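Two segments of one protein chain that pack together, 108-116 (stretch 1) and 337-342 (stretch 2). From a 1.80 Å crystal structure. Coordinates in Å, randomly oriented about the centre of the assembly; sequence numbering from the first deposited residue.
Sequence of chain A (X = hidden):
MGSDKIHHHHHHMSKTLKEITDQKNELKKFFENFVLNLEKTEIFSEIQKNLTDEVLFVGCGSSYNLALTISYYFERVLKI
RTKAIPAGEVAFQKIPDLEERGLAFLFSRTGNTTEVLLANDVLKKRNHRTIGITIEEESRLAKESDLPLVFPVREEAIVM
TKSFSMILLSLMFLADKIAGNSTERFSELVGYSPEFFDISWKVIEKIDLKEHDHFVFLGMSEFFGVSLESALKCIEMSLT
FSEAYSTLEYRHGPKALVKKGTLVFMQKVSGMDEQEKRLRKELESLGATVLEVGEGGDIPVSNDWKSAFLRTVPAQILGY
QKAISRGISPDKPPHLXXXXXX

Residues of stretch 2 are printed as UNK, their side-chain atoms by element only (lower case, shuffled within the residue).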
ATOM      1  N   SER A 108       0.122  -3.230  12.723  1.00 19.57           N
ATOM      2  CA  SER A 108      -1.051  -2.524  13.318  1.00 17.56           C
ATOM      3  C   SER A 108      -0.459  -1.140  13.623  1.00 17.73           C
ATOM      4  O   SER A 108       0.373  -1.016  14.510  1.00 18.53           O
ATOM      5  CB  SER A 108      -1.511  -3.176  14.643  1.00 23.06           C
ATOM      6  OG  SER A 108      -2.490  -2.268  15.240  1.00 17.86           O
ATOM      7  N   ARG A 109      -0.897  -0.159  12.869  1.00 19.84           N
ATOM      8  CA  ARG A 109      -0.399   1.215  13.020  1.00 20.48           C
ATOM      9  C   ARG A 109      -0.551   1.675  14.476  1.00 21.09           C
ATOM     10  O   ARG A 109       0.424   2.107  15.086  1.00 19.85           O
ATOM     11  CB  ARG A 109      -1.188   2.126  12.106  1.00 20.75           C
ATOM     12  CG  ARG A 109      -0.793   3.620  12.230  1.00 22.08           C
ATOM     13  CD  ARG A 109      -1.514   4.453  11.188  1.00 26.19           C
ATOM     14  NE  ARG A 109      -2.970   4.277  11.190  1.00 29.48           N
ATOM     15  CZ  ARG A 109      -3.835   5.200  10.772  1.00 31.31           C
ATOM     16  NH1 ARG A 109      -3.393   6.370  10.340  1.00 26.91           N
ATOM     17  NH2 ARG A 109      -5.135   4.936  10.721  1.00 28.87           N
ATOM     18  N   THR A 110      -1.772   1.565  15.027  1.00 20.66           N
ATOM     19  CA  THR A 110      -1.991   2.024  16.433  1.00 22.40           C
ATOM     20  C   THR A 110      -1.414   1.020  17.421  1.00 21.44           C
ATOM     21  O   THR A 110      -1.164   1.322  18.606  1.00 23.44           O
ATOM     22  CB  THR A 110      -3.514   2.218  16.786  1.00 22.48           C
ATOM     23  OG1 THR A 110      -4.168   0.949  16.740  1.00 25.28           O
ATOM     24  CG2 THR A 110      -4.193   3.224  15.838  1.00 26.14           C
ATOM     25  N   GLY A 111      -1.178  -0.205  16.932  1.00 19.11           N
ATOM     26  CA  GLY A 111      -0.616  -1.268  17.767  1.00 16.74           C
ATOM     27  C   GLY A 111      -1.628  -1.921  18.724  1.00 16.83           C
ATOM     28  O   GLY A 111      -1.277  -2.767  19.513  1.00 18.47           O
ATOM     29  N   ASN A 112      -2.890  -1.551  18.611  1.00 17.68           N
ATOM     30  CA  ASN A 112      -3.868  -2.102  19.541  1.00 21.25           C
ATOM     31  C   ASN A 112      -5.026  -2.848  18.842  1.00 21.61           C
ATOM     32  O   ASN A 112      -6.005  -3.257  19.487  1.00 21.31           O
ATOM     33  CB  ASN A 112      -4.390  -0.962  20.457  1.00 20.55           C
ATOM     34  CG  ASN A 112      -3.340  -0.517  21.478  1.00 19.61           C
ATOM     35  OD1 ASN A 112      -2.587  -1.457  22.021  1.00 19.42           O
ATOM     36  ND2 ASN A 112      -3.251   0.695  21.807  1.00 27.31           N
ATOM     37  N   THR A 113      -4.872  -3.072  17.534  1.00 20.30           N
ATOM     38  CA  THR A 113      -5.887  -3.786  16.726  1.00 21.82           C
ATOM     39  C   THR A 113      -6.096  -5.183  17.310  1.00 19.42           C
ATOM     40  O   THR A 113      -5.182  -6.006  17.345  1.00 19.53           O
ATOM     41  CB  THR A 113      -5.423  -3.862  15.249  1.00 20.71           C
ATOM     42  OG1 THR A 113      -5.097  -2.536  14.823  1.00 24.21           O
ATOM     43  CG2 THR A 113      -6.525  -4.409  14.357  1.00 22.19           C
ATOM     44  N   THR A 114      -7.311  -5.426  17.803  1.00 21.02           N
ATOM     45  CA  THR A 114      -7.591  -6.693  18.473  1.00 20.78           C
ATOM     46  C   THR A 114      -7.207  -7.945  17.692  1.00 17.02           C
ATOM     47  O   THR A 114      -6.571  -8.841  18.240  1.00 17.62           O
ATOM     48  CB  THR A 114      -9.052  -6.811  18.853  1.00 24.66           C
ATOM     49  OG1 THR A 114      -9.491  -5.622  19.564  1.00 25.71           O
ATOM     50  CG2 THR A 114      -9.204  -8.005  19.766  1.00 25.13           C
ATOM     51  N   GLU A 115      -7.590  -7.974  16.424  1.00 18.19           N
ATOM     52  CA  GLU A 115      -7.281  -9.137  15.585  1.00 18.58           C
ATOM     53  C   GLU A 115      -5.774  -9.381  15.457  1.00 17.99           C
ATOM     54  O   GLU A 115      -5.334 -10.518  15.401  1.00 18.01           O
ATOM     55  CB  GLU A 115      -7.922  -8.908  14.221  1.00 17.00           C
ATOM     56  CG  GLU A 115      -9.423  -9.052  14.265  1.00 18.18           C
ATOM     57  CD  GLU A 115     -10.044  -8.401  13.053  1.00 23.23           C
ATOM     58  OE1 GLU A 115      -9.852  -8.977  11.943  1.00 22.45           O
ATOM     59  OE2 GLU A 115     -10.669  -7.316  13.160  1.00 24.83           O
ATOM     60  N   VAL A 116      -4.978  -8.305  15.449  1.00 19.12           N
ATOM     61  CA  VAL A 116      -3.526  -8.447  15.272  1.00 17.66           C
ATOM     62  C   VAL A 116      -2.930  -8.966  16.553  1.00 18.25           C
ATOM     63  O   VAL A 116      -1.993  -9.753  16.529  1.00 15.33           O
ATOM     64  CB  VAL A 116      -2.892  -7.077  14.845  1.00 17.75           C
ATOM     65  CG1 VAL A 116      -1.340  -7.198  14.702  1.00 17.65           C
ATOM     66  CG2 VAL A 116      -3.484  -6.675  13.530  1.00 16.42           C
ATOM     67  N   UNK A 337     -13.001   3.810  12.641  1.00 38.53           N
ATOM     68  CA  UNK A 337     -12.273   4.050  13.889  1.00 39.90           C
ATOM     69  C   UNK A 337     -10.775   3.818  13.669  1.00 39.26           C
ATOM     70  O   UNK A 337     -10.402   2.915  12.919  1.00 41.51           O
ATOM     71  c   UNK A 337     -14.661   1.958  16.180  1.00 55.78           C
ATOM     72  c   UNK A 337     -12.753   3.074  14.966  1.00 44.17           C
ATOM     73  o   UNK A 337     -14.646   0.776  15.746  1.00 59.41           O
ATOM     74  o   UNK A 337     -14.985   2.247  17.360  1.00 59.22           O
ATOM     75  c   UNK A 337     -14.250   3.085  15.233  1.00 51.45           C
ATOM     76  N   UNK A 338      -9.896   4.575  14.317  1.00 36.14           N
ATOM     77  CA  UNK A 338      -8.457   4.316  14.080  1.00 35.39           C
ATOM     78  C   UNK A 338      -8.088   2.903  14.548  1.00 34.64           C
ATOM     79  O   UNK A 338      -7.428   2.129  13.831  1.00 35.39           O
ATOM     80  c   UNK A 338      -7.589   5.345  14.806  1.00 36.15           C
ATOM     81  n   UNK A 338      -2.979   7.556  14.753  1.00 34.79           N
ATOM     82  c   UNK A 338      -6.433   5.930  13.967  1.00 36.85           C
ATOM     83  c   UNK A 338      -5.277   6.434  14.838  1.00 34.95           C
ATOM     84  c   UNK A 338      -4.212   7.166  13.990  1.00 37.88           C
ATOM     85  N   UNK A 339      -8.506   2.549  15.757  1.00 32.49           N
ATOM     86  CA  UNK A 339      -8.203   1.227  16.279  1.00 29.97           C
ATOM     87  C   UNK A 339      -9.478   0.401  16.227  1.00 32.53           C
ATOM     88  O   UNK A 339     -10.492   0.776  16.862  1.00 28.81           O
ATOM     89  o   UNK A 339      -6.450   1.999  17.751  1.00 32.78           O
ATOM     90  c   UNK A 339      -7.356  -0.126  18.246  1.00 29.68           C
ATOM     91  c   UNK A 339      -7.676   1.276  17.725  1.00 31.13           C
ATOM     92  N   UNK A 340      -9.455  -0.695  15.452  1.00 29.02           N
ATOM     93  CA  UNK A 340     -10.616  -1.586  15.348  1.00 31.64           C
ATOM     94  C   UNK A 340     -10.490  -2.660  16.454  1.00 32.49           C
ATOM     95  O   UNK A 340      -9.569  -3.484  16.470  1.00 27.61           O
ATOM     96  c   UNK A 340     -10.884  -1.092  12.879  1.00 31.50           C
ATOM     97  c   UNK A 340     -11.823  -3.215  13.848  1.00 34.07           C
ATOM     98  c   UNK A 340     -10.695  -2.213  13.926  1.00 30.57           C
ATOM     99  N   UNK A 341     -11.439  -2.632  17.386  1.00 34.21           N
ATOM    100  CA  UNK A 341     -11.439  -3.495  18.582  1.00 39.50           C
ATOM    101  C   UNK A 341     -12.682  -4.357  18.697  1.00 41.85           C
ATOM    102  O   UNK A 341     -13.791  -3.816  18.722  1.00 43.41           O
ATOM    103  c   UNK A 341     -10.117  -1.752  19.834  1.00 41.85           C
ATOM    104  c   UNK A 341     -11.427  -3.496  21.138  1.00 44.00           C
ATOM    105  c   UNK A 341     -11.381  -2.622  19.865  1.00 40.48           C
ATOM    106  N   UNK A 342     -12.500  -5.680  18.798  1.00 42.49           N
ATOM    107  CA  UNK A 342     -13.628  -6.612  18.891  1.00 44.65           C
ATOM    108  C   UNK A 342     -13.970  -6.946  20.355  1.00 46.59           C
ATOM    109  O   UNK A 342     -13.110  -6.673  21.247  1.00 46.96           O
ATOM    110  OXT UNK A 342     -15.077  -7.512  20.563  1.00 46.78           O
ATOM    111  c   UNK A 342     -12.582  -9.214  16.226  1.00 42.53           C
ATOM    112  c   UNK A 342     -14.016  -7.203  15.881  1.00 42.90           C
ATOM    113  c   UNK A 342     -12.896  -7.828  16.707  1.00 42.36           C
ATOM    114  c   UNK A 342     -13.303  -7.918  18.172  1.00 42.53           C
TER
HETATM  115  O   HOH W   1      -5.337   2.258  11.880  1.00 37.90           O
HETATM  116  O   HOH W   2      -7.120  -0.925  13.964  1.00 28.59           O
HETATM  117  O   HOH W   3      -9.524  -5.998  15.331  1.00 23.08           O

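Position 337 carries five side-chain atoms: three carbons in a row, the third bearing two oxygens. That is a carboxylate on a two-carbon arm. It touches nothing on stretch 1 and is exposed. The residue is Glu337.

Position 338 has four carbons in a row ending in a nitrogen, with no branch. The chain runs alongside stretch 1, and one of its carbons lies over a face of the Arg109 guanidinium. An unbranched chain with a terminal amine is lysine, so this is Lys338. Its CG is 3.6 Å from Arg109 NH2, and its CD is 3.5 Å from Thr110 CG2. Lys338 NZ lies 4.6 Å from Arg109 NH1. These are like charges, and both atoms are hydrogen-bonded elsewhere in the structure.

Position 339 has one carbon carrying an oxygen and a second carbon. The CA-to-CB bond points toward stretch 1. The oxygen is 2.7 Å from Thr110 OG1, a hydrogen bond in which either hydroxyl could be the donor. A branched hydroxyl side chain of this size is threonine: Thr339. Its methyl, CG2, packs 3.6 Å from Asn112 O and 3.8 Å from Asn112 CB.

Position 340 has three carbons, one carrying the other two. Its CA-to-CB bond points sideways to stretch 1, and one of the two end carbons comes no nearer than 4.3 Å to Glu115 OE2. This fork at CB, with no polar atom, gives Val340. The backbone does more: Thr114 N donates to Val340 O at 3.3 Å.

Position 341 shows the same three-carbon fork. One of the two end carbons is 3.3 Å from Thr114 OG1. The residue is Val341. Its CA is 3.0 Å from the same oxygen, Thr114 OG1.

Position 342 has four carbons, forked at the second, and its backbone ends in O and OXT. One of the two end carbons rests 3.7 Å from Glu115 CG. It is the C-terminal residue, Leu342. Its backbone N donates to Thr114 OG1 at 3.1 Å.

The contact buries 514 Å², both sides summed. Three direct hydrogen bonds cross it. Thr114 takes part in two, through its backbone N and its hydroxyl, and so holds the end of the chain at the start of a helix. Thr110 and Thr339 supply the third. Three waters bridge the stretches, reaching backbone atoms of stretch 2 from side chains of stretch 1 and from Glu115 N. Water 1 links Arg109 NH2 to Lys338 O. Water 2 joins Thr113 OG1 to Lys338 O and Val340 N. Water 3 joins Val340 O to Glu115 N and OE2. Aliphatic contacts from Lys338, Thr339 and Leu342 complete the packing.

Stretch 2, residues 337-342: EKTVVL
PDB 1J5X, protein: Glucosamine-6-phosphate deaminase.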